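Local coordinates for protein Ent-copalyl diphosphate synthase (Streptomyces platensis, PDB 5BP8) that belongs to the class II terpene cyclases, largely helical proteins of alpha-barrel domains, one of them related to the C-terminal domain of squalene-hopene cyclase, at residues 100-105 against 148-153; 260-265 against 499-504; 361-366 against 371-376; 455-460 against 515-520. All coordinates share one frame; numbering follows the deposited sequence.

Interaction 1 of 4, residues 100-105 against 148-153; sequences DLAAAC and QAPGKL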
loop_
_atom_site.group_PDB
_atom_site.type_symbol
_atom_site.label_atom_id
_atom_site.label_comp_id
_atom_site.label_asym_id
_atom_site.label_seq_id
_atom_site.Cartn_x
_atom_site.Cartn_y
_atom_site.Cartn_z
ATOM N N ASP A 100 -7.642 -22.265 -22.216
ATOM C CA ASP A 100 -7.356 -22.004 -20.799
ATOM C C ASP A 100 -7.556 -20.513 -20.447
ATOM O O ASP A 100 -8.196 -20.169 -19.435
ATOM C CB ASP A 100 -5.914 -22.372 -20.418
ATOM C CG ASP A 100 -5.607 -23.856 -20.564
ATOM O OD1 ASP A 100 -4.507 -24.169 -21.076
ATOM O OD2 ASP A 100 -6.442 -24.701 -20.170
ATOM N N LEU A 101 -7.008 -19.638 -21.276
ATOM C CA LEU A 101 -7.142 -18.206 -21.014
ATOM C C LEU A 101 -8.573 -17.730 -21.142
ATOM O O LEU A 101 -9.036 -16.907 -20.310
ATOM C CB LEU A 101 -6.277 -17.382 -21.942
ATOM C CG LEU A 101 -4.773 -17.623 -21.875
ATOM C CD1 LEU A 101 -4.095 -16.644 -22.820
ATOM C CD2 LEU A 101 -4.252 -17.477 -20.462
ATOM N N ALA A 102 -9.266 -18.251 -22.154
ATOM C CA ALA A 102 -10.652 -17.901 -22.400
ATOM C C ALA A 102 -11.583 -18.300 -21.243
ATOM O O ALA A 102 -12.523 -17.549 -20.929
ATOM C CB ALA A 102 -11.128 -18.495 -23.703
ATOM N N ALA A 103 -11.306 -19.445 -20.607
ATOM C CA ALA A 103 -12.101 -19.920 -19.512
ATOM C C ALA A 103 -11.971 -18.950 -18.345
ATOM O O ALA A 103 -12.978 -18.546 -17.740
ATOM C CB ALA A 103 -11.647 -21.308 -19.075
ATOM N N ALA A 104 -10.722 -18.609 -18.016
ATOM C CA ALA A 104 -10.458 -17.630 -16.963
ATOM C C ALA A 104 -11.124 -16.300 -17.272
ATOM O O ALA A 104 -11.752 -15.677 -16.403
ATOM C CB ALA A 104 -8.962 -17.438 -16.768
ATOM N N CYS A 105 -10.975 -15.854 -18.501
ATOM C CA CYS A 105 -11.531 -14.582 -18.918
ATOM C C CYS A 105 -13.053 -14.538 -18.779
ATOM O O CYS A 105 -13.618 -13.584 -18.186
ATOM C CB CYS A 105 -11.129 -14.311 -20.347
ATOM S SG CYS A 105 -11.564 -12.660 -20.903
ATOM N N GLN A 148 -16.433 -16.972 -32.993
ATOM C CA GLN A 148 -15.344 -17.950 -33.059
ATOM C C GLN A 148 -14.270 -17.762 -31.974
ATOM O O GLN A 148 -13.274 -18.488 -31.947
ATOM C CB GLN A 148 -14.687 -17.943 -34.442
ATOM C CG GLN A 148 -15.667 -18.187 -35.585
ATOM C CD GLN A 148 -16.313 -16.902 -36.089
ATOM O OE1 GLN A 148 -17.531 -16.724 -35.997
ATOM N NE2 GLN A 148 -15.490 -15.987 -36.600
ATOM N N ALA A 149 -14.451 -16.797 -31.072
ATOM C CA ALA A 149 -13.568 -16.689 -29.916
ATOM C C ALA A 149 -13.588 -18.023 -29.150
ATOM O O ALA A 149 -14.583 -18.741 -29.162
ATOM C CB ALA A 149 -14.007 -15.544 -29.016
ATOM N N PRO A 150 -12.493 -18.362 -28.480
ATOM C CA PRO A 150 -12.433 -19.686 -27.894
ATOM C C PRO A 150 -13.404 -19.860 -26.737
ATOM O O PRO A 150 -13.822 -18.869 -26.127
ATOM C CB PRO A 150 -10.990 -19.806 -27.417
ATOM C CG PRO A 150 -10.432 -18.437 -27.418
ATOM C CD PRO A 150 -11.233 -17.614 -28.358
ATOM N N GLY A 151 -13.782 -21.110 -26.485
ATOM C CA GLY A 151 -14.701 -21.455 -25.400
ATOM C C GLY A 151 -16.016 -20.690 -25.410
ATOM O O GLY A 151 -16.588 -20.412 -26.463
ATOM N N LYS A 152 -16.487 -20.331 -24.217
ATOM C CA LYS A 152 -17.757 -19.617 -24.080
ATOM C C LYS A 152 -17.573 -18.132 -24.298
ATOM O O LYS A 152 -18.529 -17.378 -24.349
ATOM C CB LYS A 152 -18.469 -19.916 -22.745
ATOM C CG LYS A 152 -17.610 -20.062 -21.505
ATOM C CD LYS A 152 -18.479 -20.502 -20.335
ATOM C CE LYS A 152 -17.779 -20.305 -19.003
ATOM N NZ LYS A 152 -18.757 -20.412 -17.883
ATOM N N LEU A 153 -16.336 -17.712 -24.529
ATOM C CA LEU A 153 -16.055 -16.309 -24.733
ATOM C C LEU A 153 -16.768 -15.708 -25.941
ATOM O O LEU A 153 -17.230 -14.570 -25.887
ATOM C CB LEU A 153 -14.523 -16.112 -24.754
ATOM C CG LEU A 153 -13.977 -14.756 -24.465
ATOM C CD1 LEU A 153 -14.514 -14.214 -23.145
ATOM C CD2 LEU A 153 -12.464 -14.843 -24.468
#
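Ala-102, one turn into helix 98-116, lies with its CA 6.0 Å from the CA of Pro-150, where the loop after helix 127-144 comes down on the helix flank. This is a loop folded onto a helix in the mainly helical architecture of a terpene cyclase, and the residues 150-153 shape it as a type II' beta turn. Gly-151, with phi 53° and psi -142°, takes the turn position that glycine suits best, and a weak bond from Leu-153 N to Pro-150 O closes it. The turn presents Pro-150 and Leu-153 together to the helix. Between them fits the methyl of Ala-102, small enough to let the loop come close: its CB is 3.6 Å from Pro-150 O and 3.8 Å from Pro-150 CG. The rigid pyrrolidine ring meets the methyl with its CB and CG and reaches on to Pro-98 at the start of the helix. Leu-153 works deeper. With CG anti to its backbone N (chi1 -158°), the side chain forks over the helix, and its branches find different partners one turn apart. Leu-86 and Leu-109 add to this apolar patch, while Lys-152 runs along the surface to a long, weak ion pair with Asp-107. Of the leucine branches, CD2 rests 4.0 Å from Ala-102 CB, and CD1 stands 4.0 Å from Cys-105 SG.

Interaction 2 of 4, residues 260-265 against 499-504; sequences VYFEQA and DIYAPV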
loop_
_atom_site.group_PDB
_atom_site.type_symbol
_atom_site.label_atom_id
_atom_site.label_comp_id
_atom_site.label_asym_id
_atom_site.label_seq_id
_atom_site.Cartn_x
_atom_site.Cartn_y
_atom_site.Cartn_z
ATOM N N VAL A 260 11.491 2.400 -0.619
ATOM C CA VAL A 260 12.655 2.443 0.295
ATOM C C VAL A 260 12.481 3.335 1.544
ATOM O O VAL A 260 12.737 2.887 2.657
ATOM C CB VAL A 260 13.938 2.770 -0.498
ATOM C CG1 VAL A 260 13.878 4.106 -1.216
ATOM C CG2 VAL A 260 15.170 2.691 0.386
ATOM N N TYR A 261 12.060 4.572 1.389
ATOM C CA TYR A 261 11.945 5.459 2.572
ATOM C C TYR A 261 10.832 5.063 3.529
ATOM O O TYR A 261 11.018 5.053 4.764
ATOM C CB TYR A 261 11.753 6.892 2.126
ATOM C CG TYR A 261 12.867 7.470 1.249
ATOM C CD1 TYR A 261 14.217 7.155 1.478
ATOM C CD2 TYR A 261 12.586 8.396 0.251
ATOM C CE1 TYR A 261 15.224 7.720 0.717
ATOM C CE2 TYR A 261 13.584 8.953 -0.515
ATOM C CZ TYR A 261 14.904 8.638 -0.262
ATOM O OH TYR A 261 15.910 9.203 -1.032
ATOM N N PHE A 262 9.664 4.722 2.984
ATOM C CA PHE A 262 8.588 4.124 3.778
ATOM C C PHE A 262 9.105 2.909 4.570
ATOM O O PHE A 262 8.934 2.817 5.795
ATOM C CB PHE A 262 7.427 3.780 2.813
ATOM C CG PHE A 262 6.407 2.805 3.350
ATOM C CD1 PHE A 262 5.832 2.951 4.602
ATOM C CD2 PHE A 262 5.954 1.788 2.569
ATOM C CE1 PHE A 262 4.858 2.051 5.067
ATOM C CE2 PHE A 262 4.982 0.893 3.028
ATOM C CZ PHE A 262 4.440 1.028 4.284
ATOM N N GLU A 263 9.759 1.980 3.888
ATOM C CA GLU A 263 10.222 0.775 4.582
ATOM C C GLU A 263 11.274 1.106 5.661
ATOM O O GLU A 263 11.185 0.603 6.799
ATOM C CB GLU A 263 10.787 -0.230 3.578
ATOM C CG GLU A 263 11.431 -1.431 4.260
ATOM C CD GLU A 263 11.745 -2.523 3.275
ATOM O OE1 GLU A 263 12.938 -2.835 3.157
ATOM O OE2 GLU A 263 10.794 -3.074 2.655
ATOM N N GLN A 264 12.240 1.947 5.305
ATOM C CA GLN A 264 13.320 2.295 6.258
ATOM C C GLN A 264 12.734 2.916 7.529
ATOM O O GLN A 264 13.078 2.489 8.635
ATOM C CB GLN A 264 14.341 3.223 5.631
ATOM C CG GLN A 264 15.198 2.522 4.603
ATOM C CD GLN A 264 16.178 3.421 3.866
ATOM O OE1 GLN A 264 15.999 4.639 3.744
ATOM N NE2 GLN A 264 17.195 2.797 3.293
ATOM N N ALA A 265 11.830 3.885 7.367
ATOM C CA ALA A 265 11.236 4.568 8.529
ATOM C C ALA A 265 10.359 3.645 9.367
ATOM O O ALA A 265 10.413 3.655 10.602
ATOM C CB ALA A 265 10.429 5.757 8.068
ATOM N N ASP A 499 -4.608 -2.056 -6.248
ATOM C CA ASP A 499 -5.397 -3.019 -5.476
ATOM C C ASP A 499 -4.901 -2.827 -4.037
ATOM O O ASP A 499 -4.897 -1.679 -3.559
ATOM C CB ASP A 499 -5.459 -4.490 -6.016
ATOM C CG ASP A 499 -4.084 -5.141 -6.425
ATOM O OD1 ASP A 499 -2.990 -4.684 -6.023
ATOM O OD2 ASP A 499 -4.138 -6.194 -7.171
ATOM N N ILE A 500 -4.538 -3.890 -3.342
ATOM C CA ILE A 500 -3.966 -3.794 -1.982
ATOM C C ILE A 500 -2.670 -4.610 -1.953
ATOM O O ILE A 500 -2.583 -5.696 -2.559
ATOM C CB ILE A 500 -4.926 -4.227 -0.856
ATOM C CG1 ILE A 500 -5.705 -5.523 -1.170
ATOM C CG2 ILE A 500 -5.913 -3.105 -0.580
ATOM C CD1 ILE A 500 -6.756 -5.884 -0.126
ATOM N N TYR A 501 -1.639 -4.043 -1.327
ATOM C CA TYR A 501 -0.299 -4.581 -1.353
ATOM C C TYR A 501 0.256 -4.894 0.008
ATOM O O TYR A 501 -0.216 -4.350 1.020
ATOM C CB TYR A 501 0.649 -3.619 -2.084
ATOM C CG TYR A 501 1.009 -2.335 -1.369
ATOM C CD1 TYR A 501 0.258 -1.161 -1.550
ATOM C CD2 TYR A 501 2.141 -2.266 -0.551
ATOM C CE1 TYR A 501 0.591 -0.001 -0.894
ATOM C CE2 TYR A 501 2.487 -1.094 0.089
ATOM C CZ TYR A 501 1.731 0.040 -0.103
ATOM O OH TYR A 501 2.093 1.211 0.552
ATOM N N ALA A 502 1.238 -5.791 0.013
ATOM C CA ALA A 502 1.908 -6.249 1.231
ATOM C C ALA A 502 3.365 -5.799 1.266
ATOM O O ALA A 502 4.221 -6.324 0.505
ATOM C CB ALA A 502 1.853 -7.772 1.354
ATOM N N PRO A 503 3.661 -4.842 2.147
ATOM C CA PRO A 503 5.062 -4.474 2.394
ATOM C C PRO A 503 5.654 -5.456 3.411
ATOM O O PRO A 503 5.524 -5.286 4.655
ATOM C CB PRO A 503 4.951 -3.070 2.911
ATOM C CG PRO A 503 3.673 -3.086 3.727
ATOM C CD PRO A 503 2.751 -4.070 3.004
ATOM N N VAL A 504 6.273 -6.498 2.876
ATOM C CA VAL A 504 6.581 -7.700 3.644
ATOM C C VAL A 504 7.581 -7.413 4.783
ATOM O O VAL A 504 7.434 -7.914 5.882
ATOM C CB VAL A 504 7.112 -8.820 2.709
ATOM C CG1 VAL A 504 7.664 -9.999 3.504
ATOM C CG2 VAL A 504 6.020 -9.264 1.721
#
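Phe-262 leaves helix 260-274 with its CB directed at the segment 499-504, and its ring reaches Tyr-501 and Pro-503. From CB the side chain extends with CG anti to the backbone N (chi1 163°), which carries the ring outward from the helix. CB and CG serve as the stem; the touching is done at CE2, and the tip, CZ, one bond beyond, lies farther from both partners. CE2 lies 3.8 Å from Tyr-501 OH and 4.3 Å from Tyr-501 CE2, and it also meets Pro-503 CB at 4.0 Å. The two aromatic side chains arrive from opposite directions: Phe-262 CE2 sits at the edge of the tyrosine ring, near its plane, whereas the hydroxyl lies obliquely to the phenylalanine ring. Pro-503 is well placed, since it occupies the N-cap position just before helix 504-518, and its stiff ring offers an apolar wall. Tyr-501 belongs to a small antiparallel pair of strands and is joined to Trp-495 by backbone hydrogen bonding. The Trp-495 ring meets the rings of both Phe-262 and Tyr-501, and Trp-266 packs edge-to-face with Phe-262. Large flat residues thus fill a buried region near the centre of the molecule. Phe-262 also touches Asp-309, the last aspartate of a sequence matching the Asp-X-Asp-Asp signature of class II terpene cyclases, so the cluster is consistent with the aromatic-lined pocket of that family.

Interaction 3 of 4, residues 361-366 against 371-376; sequences HHVTVR and GRYGAE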
loop_
_atom_site.group_PDB
_atom_site.type_symbol
_atom_site.label_atom_id
_atom_site.label_comp_id
_atom_site.label_asym_id
_atom_site.label_seq_id
_atom_site.Cartn_x
_atom_site.Cartn_y
_atom_site.Cartn_z
ATOM N N HIS A 361 7.503 13.900 19.812
ATOM C CA HIS A 361 8.812 13.399 20.120
ATOM C C HIS A 361 9.861 14.506 20.015
ATOM O O HIS A 361 10.801 14.555 20.833
ATOM C CB HIS A 361 9.217 12.256 19.218
ATOM C CG HIS A 361 10.579 11.729 19.527
ATOM N ND1 HIS A 361 11.701 12.133 18.840
ATOM C CD2 HIS A 361 11.010 10.878 20.484
ATOM C CE1 HIS A 361 12.757 11.515 19.332
ATOM N NE2 HIS A 361 12.364 10.745 20.326
ATOM N N HIS A 362 9.703 15.363 19.005
ATOM C CA HIS A 362 10.607 16.491 18.832
ATOM C C HIS A 362 10.612 17.393 20.074
ATOM O O HIS A 362 11.692 17.749 20.550
ATOM C CB HIS A 362 10.244 17.354 17.643
ATOM C CG HIS A 362 11.204 18.489 17.435
ATOM N ND1 HIS A 362 12.438 18.310 16.861
ATOM C CD2 HIS A 362 11.139 19.794 17.793
ATOM C CE1 HIS A 362 13.080 19.468 16.823
ATOM N NE2 HIS A 362 12.317 20.383 17.392
ATOM N N VAL A 363 9.427 17.796 20.546
ATOM C CA VAL A 363 9.338 18.743 21.673
ATOM C C VAL A 363 9.799 18.132 22.981
ATOM O O VAL A 363 10.150 18.862 23.931
ATOM C CB VAL A 363 7.955 19.413 21.854
ATOM C CG1 VAL A 363 7.512 20.107 20.584
ATOM C CG2 VAL A 363 6.893 18.451 22.367
ATOM N N THR A 364 9.792 16.801 23.028
ATOM C CA THR A 364 10.386 16.054 24.123
ATOM C C THR A 364 11.911 16.141 24.094
ATOM O O THR A 364 12.540 16.463 25.109
ATOM C CB THR A 364 9.911 14.583 24.114
ATOM O OG1 THR A 364 8.492 14.561 24.314
ATOM C CG2 THR A 364 10.580 13.769 25.220
ATOM N N VAL A 365 12.496 15.888 22.933
ATOM C CA VAL A 365 13.943 15.807 22.787
ATOM C C VAL A 365 14.625 17.192 22.533
ATOM O O VAL A 365 15.846 17.338 22.682
ATOM C CB VAL A 365 14.261 14.796 21.669
ATOM C CG1 VAL A 365 14.144 15.443 20.290
ATOM C CG2 VAL A 365 15.632 14.171 21.859
ATOM N N ARG A 366 13.831 18.193 22.141
ATOM C CA ARG A 366 14.288 19.581 21.999
ATOM C C ARG A 366 13.292 20.474 22.714
ATOM O O ARG A 366 12.522 21.190 22.066
ATOM C CB ARG A 366 14.377 19.991 20.530
ATOM C CG ARG A 366 15.491 19.309 19.763
ATOM C CD ARG A 366 16.874 19.836 20.140
ATOM N NE ARG A 366 17.943 19.170 19.386
ATOM C CZ ARG A 366 18.401 17.936 19.634
ATOM N NH1 ARG A 366 17.880 17.190 20.609
ATOM N NH2 ARG A 366 19.375 17.428 18.885
ATOM N N GLY A 371 7.237 25.560 22.285
ATOM C CA GLY A 371 6.301 26.586 21.811
ATOM C C GLY A 371 6.078 26.547 20.312
ATOM O O GLY A 371 4.999 26.872 19.822
ATOM N N ARG A 372 7.104 26.151 19.574
ATOM C CA ARG A 372 7.031 26.091 18.128
ATOM C C ARG A 372 5.917 25.127 17.637
ATOM O O ARG A 372 5.236 25.412 16.649
ATOM C CB ARG A 372 8.378 25.631 17.596
ATOM C CG ARG A 372 8.701 26.058 16.187
ATOM C CD ARG A 372 10.179 25.800 15.952
ATOM N NE ARG A 372 10.550 25.959 14.559
ATOM C CZ ARG A 372 10.735 27.124 13.940
ATOM N NH1 ARG A 372 10.577 28.287 14.581
ATOM N NH2 ARG A 372 11.077 27.125 12.656
ATOM N N TYR A 373 5.728 24.006 18.340
ATOM C CA TYR A 373 4.802 22.947 17.869
ATOM C C TYR A 373 3.727 22.552 18.879
ATOM O O TYR A 373 2.819 21.758 18.577
ATOM C CB TYR A 373 5.608 21.710 17.462
ATOM C CG TYR A 373 6.774 22.017 16.550
ATOM C CD1 TYR A 373 6.569 22.430 15.236
ATOM C CD2 TYR A 373 8.086 21.907 17.003
ATOM C CE1 TYR A 373 7.641 22.723 14.404
ATOM C CE2 TYR A 373 9.153 22.185 16.179
ATOM C CZ TYR A 373 8.923 22.590 14.880
ATOM O OH TYR A 373 10.011 22.884 14.081
ATOM N N GLY A 374 3.799 23.134 20.080
ATOM C CA GLY A 374 2.991 22.696 21.205
ATOM C C GLY A 374 1.530 22.724 20.874
ATOM O O GLY A 374 0.823 21.750 21.127
ATOM N N ALA A 375 1.091 23.823 20.273
ATOM C CA ALA A 375 -0.285 23.986 19.827
ATOM C C ALA A 375 -0.744 22.944 18.841
ATOM O O ALA A 375 -1.855 22.426 18.947
ATOM C CB ALA A 375 -0.455 25.323 19.154
ATOM N N GLU A 376 0.074 22.719 17.813
ATOM C CA GLU A 376 -0.274 21.764 16.763
ATOM C C GLU A 376 -0.458 20.383 17.367
ATOM O O GLU A 376 -1.380 19.662 16.987
ATOM C CB GLU A 376 0.784 21.766 15.654
ATOM C CG GLU A 376 0.717 22.982 14.726
ATOM C CD GLU A 376 1.361 24.253 15.286
ATOM O OE1 GLU A 376 1.910 24.251 16.409
ATOM O OE2 GLU A 376 1.323 25.271 14.566
#
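Tyr-373 OH is hydrogen-bonded to Asp-327 OD1, and Arg-372 NE lies 3.2 Å from that same hydroxyl oxygen, while the ring beneath packs against His-362. The setting is a helical hairpin, in which helix 349-365 turns through a short link into helix 370-386, within the region related to the squalene-hopene cyclase C-terminal domain. Asp-327 also forms a salt bridge with Arg-372, so one carboxylate ties down neighbouring residues of the second helix. His-362 is steadied in turn by its NE2, hydrogen-bonded to Asp-369 in the link. With CG anti to its carbonyl carbon (chi1 -49°), Tyr-373 brings CD2 and CE2 to the histidine, whose CD2 comes within 3.5 Å of Tyr-373 CE2; the ring planes stand at 87°, yet the meeting is oblique. Val-363, whose CG1 lies near the plane of the tyrosine ring at its edge, 4.0 Å from Tyr-373 CB, supplies the branched apolar filler at the base. Arg-372 CB lies over one face of the Tyr-373 ring, toward its rim, and Arg-366 CB does likewise over His-362. Arg-366, first to leave the helix, folds back so that its NH1 bonds Val-365 O at 2.9 Å, approaching from 53° above the carbonyl plane.

Interaction 4 of 4, residues 455-460 against 515-520; sequences MVQLLM and LALGGA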
loop_
_atom_site.group_PDB
_atom_site.type_symbol
_atom_site.label_atom_id
_atom_site.label_comp_id
_atom_site.label_asym_id
_atom_site.label_seq_id
_atom_site.Cartn_x
_atom_site.Cartn_y
_atom_site.Cartn_z
HETATM N N MSE A 455 -2.148 -5.407 17.199
HETATM C CA MSE A 455 -2.908 -5.506 18.445
HETATM C C MSE A 455 -2.050 -5.901 19.615
HETATM O O MSE A 455 -2.249 -5.386 20.734
HETATM C CB MSE A 455 -4.107 -6.442 18.275
HETATM C CG MSE A 455 -5.125 -5.804 17.334
HETATM SE SE MSE A 455 -5.886 -4.102 17.942
HETATM C CE MSE A 455 -4.758 -2.833 16.994
ATOM N N VAL A 456 -1.106 -6.805 19.421
ATOM C CA VAL A 456 -0.195 -7.164 20.511
ATOM C C VAL A 456 0.596 -5.919 20.971
ATOM O O VAL A 456 0.699 -5.645 22.194
ATOM C CB VAL A 456 0.742 -8.323 20.116
ATOM C CG1 VAL A 456 1.889 -8.469 21.100
ATOM C CG2 VAL A 456 -0.047 -9.616 20.015
ATOM N N GLN A 457 1.107 -5.152 20.010
ATOM C CA GLN A 457 1.802 -3.898 20.317
ATOM C C GLN A 457 0.927 -2.914 21.066
ATOM O O GLN A 457 1.370 -2.343 22.069
ATOM C CB GLN A 457 2.283 -3.193 19.065
ATOM C CG GLN A 457 3.419 -3.887 18.362
ATOM C CD GLN A 457 3.948 -3.060 17.211
ATOM O OE1 GLN A 457 4.233 -1.862 17.370
ATOM N NE2 GLN A 457 4.095 -3.697 16.044
ATOM N N LEU A 458 -0.300 -2.707 20.578
ATOM C CA LEU A 458 -1.246 -1.804 21.222
ATOM C C LEU A 458 -1.444 -2.198 22.674
ATOM O O LEU A 458 -1.348 -1.349 23.575
ATOM C CB LEU A 458 -2.595 -1.802 20.496
ATOM C CG LEU A 458 -3.721 -0.951 21.093
ATOM C CD1 LEU A 458 -3.261 0.458 21.409
ATOM C CD2 LEU A 458 -4.933 -0.894 20.167
ATOM N N LEU A 459 -1.748 -3.481 22.906
ATOM C CA LEU A 459 -2.045 -3.958 24.253
ATOM C C LEU A 459 -0.843 -3.850 25.189
ATOM O O LEU A 459 -0.988 -3.395 26.337
ATOM C CB LEU A 459 -2.554 -5.398 24.216
ATOM C CG LEU A 459 -3.928 -5.618 23.570
ATOM C CD1 LEU A 459 -4.202 -7.109 23.411
ATOM C CD2 LEU A 459 -5.042 -4.967 24.372
HETATM N N MSE A 460 0.330 -4.244 24.709
HETATM C CA MSE A 460 1.543 -4.199 25.543
HETATM C C MSE A 460 2.000 -2.787 25.807
HETATM O O MSE A 460 2.329 -2.427 26.970
HETATM C CB MSE A 460 2.648 -5.062 24.952
HETATM C CG MSE A 460 2.308 -6.543 24.917
HETATM SE SE MSE A 460 2.079 -7.334 26.712
HETATM C CE MSE A 460 0.299 -6.825 27.304
ATOM N N LEU A 515 6.461 -9.507 19.267
ATOM C CA LEU A 515 7.007 -10.638 19.984
ATOM C C LEU A 515 7.992 -10.187 21.070
ATOM O O LEU A 515 8.032 -10.794 22.135
ATOM C CB LEU A 515 7.667 -11.640 19.025
ATOM C CG LEU A 515 6.721 -12.480 18.148
ATOM C CD1 LEU A 515 7.538 -13.381 17.253
ATOM C CD2 LEU A 515 5.782 -13.331 18.968
ATOM N N ALA A 516 8.735 -9.117 20.814
ATOM C CA ALA A 516 9.652 -8.566 21.815
ATOM C C ALA A 516 8.881 -7.966 22.985
ATOM O O ALA A 516 9.233 -8.190 24.150
ATOM C CB ALA A 516 10.554 -7.517 21.190
ATOM N N LEU A 517 7.844 -7.198 22.676
ATOM C CA LEU A 517 7.010 -6.569 23.699
ATOM C C LEU A 517 6.198 -7.586 24.487
ATOM O O LEU A 517 6.006 -7.423 25.693
ATOM C CB LEU A 517 6.095 -5.516 23.069
ATOM C CG LEU A 517 6.821 -4.293 22.505
ATOM C CD1 LEU A 517 5.959 -3.534 21.512
ATOM C CD2 LEU A 517 7.277 -3.363 23.623
ATOM N N GLY A 518 5.749 -8.645 23.818
ATOM C CA GLY A 518 5.001 -9.718 24.450
ATOM C C GLY A 518 5.838 -10.623 25.338
ATOM O O GLY A 518 5.291 -11.376 26.147
ATOM N N GLY A 519 7.159 -10.549 25.201
ATOM C CA GLY A 519 8.069 -11.398 25.973
ATOM C C GLY A 519 7.914 -12.846 25.555
ATOM O O GLY A 519 7.829 -13.735 26.403
ATOM N N ALA A 520 7.869 -13.076 24.239
ATOM C CA ALA A 520 7.596 -14.402 23.672
ATOM C C ALA A 520 8.865 -15.226 23.474
ATOM O O ALA A 520 9.975 -14.717 23.622
ATOM C CB ALA A 520 6.861 -14.254 22.354
#
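Met-460, present as selenomethionine, and Leu-517 meet through the first carbons of their side chains, CB to CB at 4.0 Å. The chain of Met-460 then follows the opposing backbone: its CG passes 3.9 Å from Leu-517 O and 4.2 Å from Gly-518 N. Bends at chi2 (-64°) and chi3 (79°) keep SE near Leu-517 O, at 4.1 Å, and turn the terminal CE away from the other helix, a course that an unbranched, flexible side chain can take. One branch of Leu-517 is sent toward Gln-457, where CD1 touches Gln-457 CG at 4.1 Å; here glutamine contributes its aliphatic stem to an apolar contact. Gly-518, having no side chain, brings bare backbone to the interface.

Around this first shell, the amide of Gln-457 is steadied by two weak hydrogen bonds, NE2 to Ala-510 O within helix 504-518 and OE1 to Arg-461 NH1. Helix 469-484 lies alongside, with Ala-475 touching Met-460 and Cys-479 touching Val-456, while Leu-515 reaches Leu-482. Helix 504-518 ends in a Schellman motif: Gly-519 turns to positive phi (67°), and Ala-520 N bonds Leu-515 O at 3.1 Å, beside a weaker bond from Gly-519 N to Ala-516 O, although Ala-520 is poorly ordered. The chain's last helix thus packs against helix 449-461, in keeping with the alpha-barrel domains of terpene cyclases.

Interaction 2 is the central contact, about 6 Å from the centre of the chain, and part of an aromatic cluster. Interactions 1 and 3, on opposite sides of that centre and about 62 Å apart between their own centres, lie far out yet are buried locally. They differ in kind: a loop held on a helix by aliphatic groups and a cysteine sulfur, against a hairpin whose rings are tied to flanking carboxylates. Interaction 4 is only partly buried, and aliphatic. Interactions 2 and 4 are linked through the chain, since strand 500-501 runs on into helix 504-518, and their segments alternate in sequence. Interaction 3 falls between the two segments of interaction 2, whereas interaction 1 precedes all the others.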